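PDB 2WAC: staphylococcal nuclease domain-containing protein 1 from Drosophila melanogaster, which cleaves both DNA and RNA as an endonuclease, associates with the RNA-induced silencing complex, and binds symmetrically dimethylated arginine peptides through the Tudor domain found in this fragment. Local coordinates for residues Trp68-Val73 with Tyr85-Asn90. Numbering follows the deposited sequence.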
loop_
_atom_site.group_PDB
_atom_site.type_symbol
_atom_site.label_atom_id
_atom_site.label_comp_id
_atom_site.label_asym_id
_atom_site.label_seq_id
_atom_site.Cartn_x
_atom_site.Cartn_y
_atom_site.Cartn_z
ATOM N N TRP A 68 9.267 -10.915 14.749
ATOM C CA TRP A 68 8.060 -11.638 14.350
ATOM C C TRP A 68 6.898 -10.683 14.049
ATOM O O TRP A 68 6.610 -9.774 14.833
ATOM C CB TRP A 68 7.668 -12.649 15.434
ATOM C CG TRP A 68 8.671 -13.769 15.631
ATOM C CD1 TRP A 68 9.714 -13.792 16.517
ATOM C CD2 TRP A 68 8.711 -15.021 14.932
ATOM N NE1 TRP A 68 10.400 -14.981 16.410
ATOM C CE2 TRP A 68 9.806 -15.753 15.447
ATOM C CE3 TRP A 68 7.927 -15.596 13.921
ATOM C CZ2 TRP A 68 10.141 -17.032 14.981
ATOM C CZ3 TRP A 68 8.260 -16.870 13.459
ATOM C CH2 TRP A 68 9.359 -17.572 13.992
ATOM N N TYR A 69 6.246 -10.897 12.904
ATOM C CA TYR A 69 5.120 -10.076 12.447
ATOM C C TYR A 69 3.920 -10.957 12.072
ATOM O O TYR A 69 4.082 -12.144 11.788
ATOM C CB TYR A 69 5.524 -9.241 11.222
ATOM C CG TYR A 69 6.628 -8.225 11.445
ATOM C CD1 TYR A 69 7.959 -8.623 11.578
ATOM C CD2 TYR A 69 6.345 -6.861 11.486
ATOM C CE1 TYR A 69 8.974 -7.694 11.779
ATOM C CE2 TYR A 69 7.357 -5.920 11.678
ATOM C CZ TYR A 69 8.668 -6.346 11.824
ATOM O OH TYR A 69 9.671 -5.422 12.014
ATOM N N ARG A 70 2.720 -10.375 12.068
ATOM C CA ARG A 70 1.537 -11.065 11.549
ATOM C C ARG A 70 1.629 -11.123 10.027
ATOM O O ARG A 70 1.981 -10.129 9.384
ATOM C CB ARG A 70 0.244 -10.358 11.967
ATOM C CG ARG A 70 0.016 -10.259 13.466
ATOM C CD ARG A 70 -1.460 -10.071 13.793
ATOM N NE ARG A 70 -2.023 -8.839 13.239
ATOM C CZ ARG A 70 -3.318 -8.531 13.244
ATOM N NH1 ARG A 70 -4.208 -9.366 13.769
ATOM N NH2 ARG A 70 -3.728 -7.384 12.716
ATOM N N ALA A 71 1.325 -12.283 9.452
ATOM C CA ALA A 71 1.478 -12.473 8.012
ATOM C C ALA A 71 0.443 -13.422 7.425
ATOM O O ALA A 71 -0.001 -14.357 8.087
ATOM C CB ALA A 71 2.893 -12.958 7.687
ATOM N N LYS A 72 0.062 -13.162 6.177
ATOM C CA LYS A 72 -0.826 -14.045 5.434
ATOM C C LYS A 72 -0.006 -14.814 4.409
ATOM O O LYS A 72 0.753 -14.219 3.644
ATOM C CB LYS A 72 -1.922 -13.227 4.742
ATOM C CG LYS A 72 -2.865 -14.019 3.841
ATOM C CD LYS A 72 -3.846 -13.073 3.168
ATOM C CE LYS A 72 -4.485 -13.687 1.938
ATOM N NZ LYS A 72 -5.341 -12.691 1.227
ATOM N N VAL A 73 -0.144 -16.136 4.411
ATOM C CA VAL A 73 0.512 -16.969 3.412
ATOM C C VAL A 73 -0.281 -16.900 2.110
ATOM O O VAL A 73 -1.440 -17.319 2.055
ATOM C CB VAL A 73 0.658 -18.437 3.882
ATOM C CG1 VAL A 73 1.286 -19.280 2.790
ATOM C CG2 VAL A 73 1.493 -18.515 5.153
ATOM N N TYR A 85 2.916 -9.117 4.851
ATOM C CA TYR A 85 2.907 -8.575 6.208
ATOM C C TYR A 85 1.709 -7.644 6.371
ATOM O O TYR A 85 1.752 -6.475 5.984
ATOM C CB TYR A 85 4.244 -7.900 6.536
ATOM C CG TYR A 85 5.387 -8.892 6.550
ATOM C CD1 TYR A 85 5.602 -9.714 7.657
ATOM C CD2 TYR A 85 6.230 -9.037 5.448
ATOM C CE1 TYR A 85 6.638 -10.646 7.674
ATOM C CE2 TYR A 85 7.271 -9.966 5.454
ATOM C CZ TYR A 85 7.468 -10.767 6.574
ATOM O OH TYR A 85 8.491 -11.691 6.595
ATOM N N ILE A 86 0.640 -8.197 6.946
ATOM C CA ILE A 86 -0.708 -7.606 6.892
ATOM C C ILE A 86 -0.886 -6.267 7.604
ATOM O O ILE A 86 -1.846 -5.539 7.339
ATOM C CB ILE A 86 -1.803 -8.607 7.386
ATOM C CG1 ILE A 86 -1.502 -9.106 8.807
ATOM C CG2 ILE A 86 -1.958 -9.771 6.400
ATOM C CD1 ILE A 86 -2.731 -9.573 9.577
ATOM N N ASP A 87 0.037 -5.940 8.502
ATOM C CA ASP A 87 -0.058 -4.696 9.257
ATOM C C ASP A 87 0.775 -3.565 8.646
ATOM O O ASP A 87 0.745 -2.431 9.140
ATOM C CB ASP A 87 0.314 -4.939 10.723
ATOM C CG ASP A 87 -0.649 -5.889 11.421
ATOM O OD1 ASP A 87 -1.867 -5.829 11.138
ATOM O OD2 ASP A 87 -0.192 -6.694 12.257
ATOM N N TYR A 88 1.492 -3.876 7.563
ATOM C CA TYR A 88 2.410 -2.925 6.917
ATOM C C TYR A 88 2.263 -2.850 5.398
ATOM O O TYR A 88 2.286 -1.757 4.826
ATOM C CB TYR A 88 3.864 -3.232 7.301
ATOM C CG TYR A 88 4.098 -3.132 8.789
ATOM C CD1 TYR A 88 4.430 -1.915 9.381
ATOM C CD2 TYR A 88 3.955 -4.253 9.610
ATOM C CE1 TYR A 88 4.627 -1.816 10.756
ATOM C CE2 TYR A 88 4.146 -4.164 10.982
ATOM C CZ TYR A 88 4.485 -2.946 11.547
ATOM O OH TYR A 88 4.678 -2.863 12.906
ATOM N N GLY A 89 2.130 -4.003 4.748
ATOM C CA GLY A 89 1.879 -4.039 3.312
ATOM C C GLY A 89 2.963 -4.628 2.431
ATOM O O GLY A 89 2.715 -4.912 1.258
ATOM N N ASN A 90 4.165 -4.805 2.975
ATOM C CA ASN A 90 5.237 -5.443 2.212
ATOM C C ASN A 90 5.071 -6.962 2.130
ATOM O O ASN A 90 4.441 -7.578 2.990
ATOM C CB ASN A 90 6.627 -5.061 2.745
ATOM C CG ASN A 90 6.825 -5.433 4.204
ATOM O OD1 ASN A 90 5.974 -5.156 5.051
ATOM N ND2 ASN A 90 7.960 -6.049 4.507
HETATM O O HOH W 1 2.368 -7.557 9.591
HETATM O O HOH W 2 2.329 -7.373 12.304
#
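R70 and D87 meet in a buried, side-on salt bridge, one nitrogen to each carboxylate oxygen. NE of R70 donates to OD2 of D87 over 3.0 Å, and NH2 of R70 to OD1 of D87 over 2.9 Å, both nearly straight and both on syn lone pairs. The guanidinium and carboxylate planes lie only 21° apart, a fit that suits arginine's flat head, with N-H groups along one edge. The chain bends at chi3 (-62°), turning this NE edge to the acid, while NH1 donates to the carbonyl oxygens of F106 and E109 and NH2 also to that of K110. OD1 of D87 also accepts from the backbone N of Y112. An alanine at R70 would probably leave the D87 carboxylate buried without its countercharge and take a donor from those carbonyls.

Two waters extend the link: one accepts from N of R70 and donates to OD2 of D87, 2.6 Å from that oxygen; the other donates to O of R70 and accepts from N of D87. N of I86 also makes a weak bond to O of R70. The contact thus ties strand 68-77 of the Tudor barrel to the loop between strands 80-85 and 91-95, within the region involved in dimethylarginine binding.

I86, branched and apolar, lays CD1 over one guanidinium face, 3.8 Å from NE of R70, and sets CG2 against CB of K72, whose extended chain carries its amine away. Three tyrosines cluster beside this. CB of Y69 rests 3.6 Å from CD1 of Y85, and CE2 of Y88 comes to the edge of the Y69 ring, 3.5 Å from CD2 of Y69, the two ring planes at 77°. Tyrosine suits positions 69 and 85 because the ring packs while the hydroxyl hydrogen-bonds farther out, Y69 to D65 and Y85 to E92; the Y88 ring also packs against L29 and M33 of helix 26-42. A71 is small enough for the Y85 ring to lie near its CB.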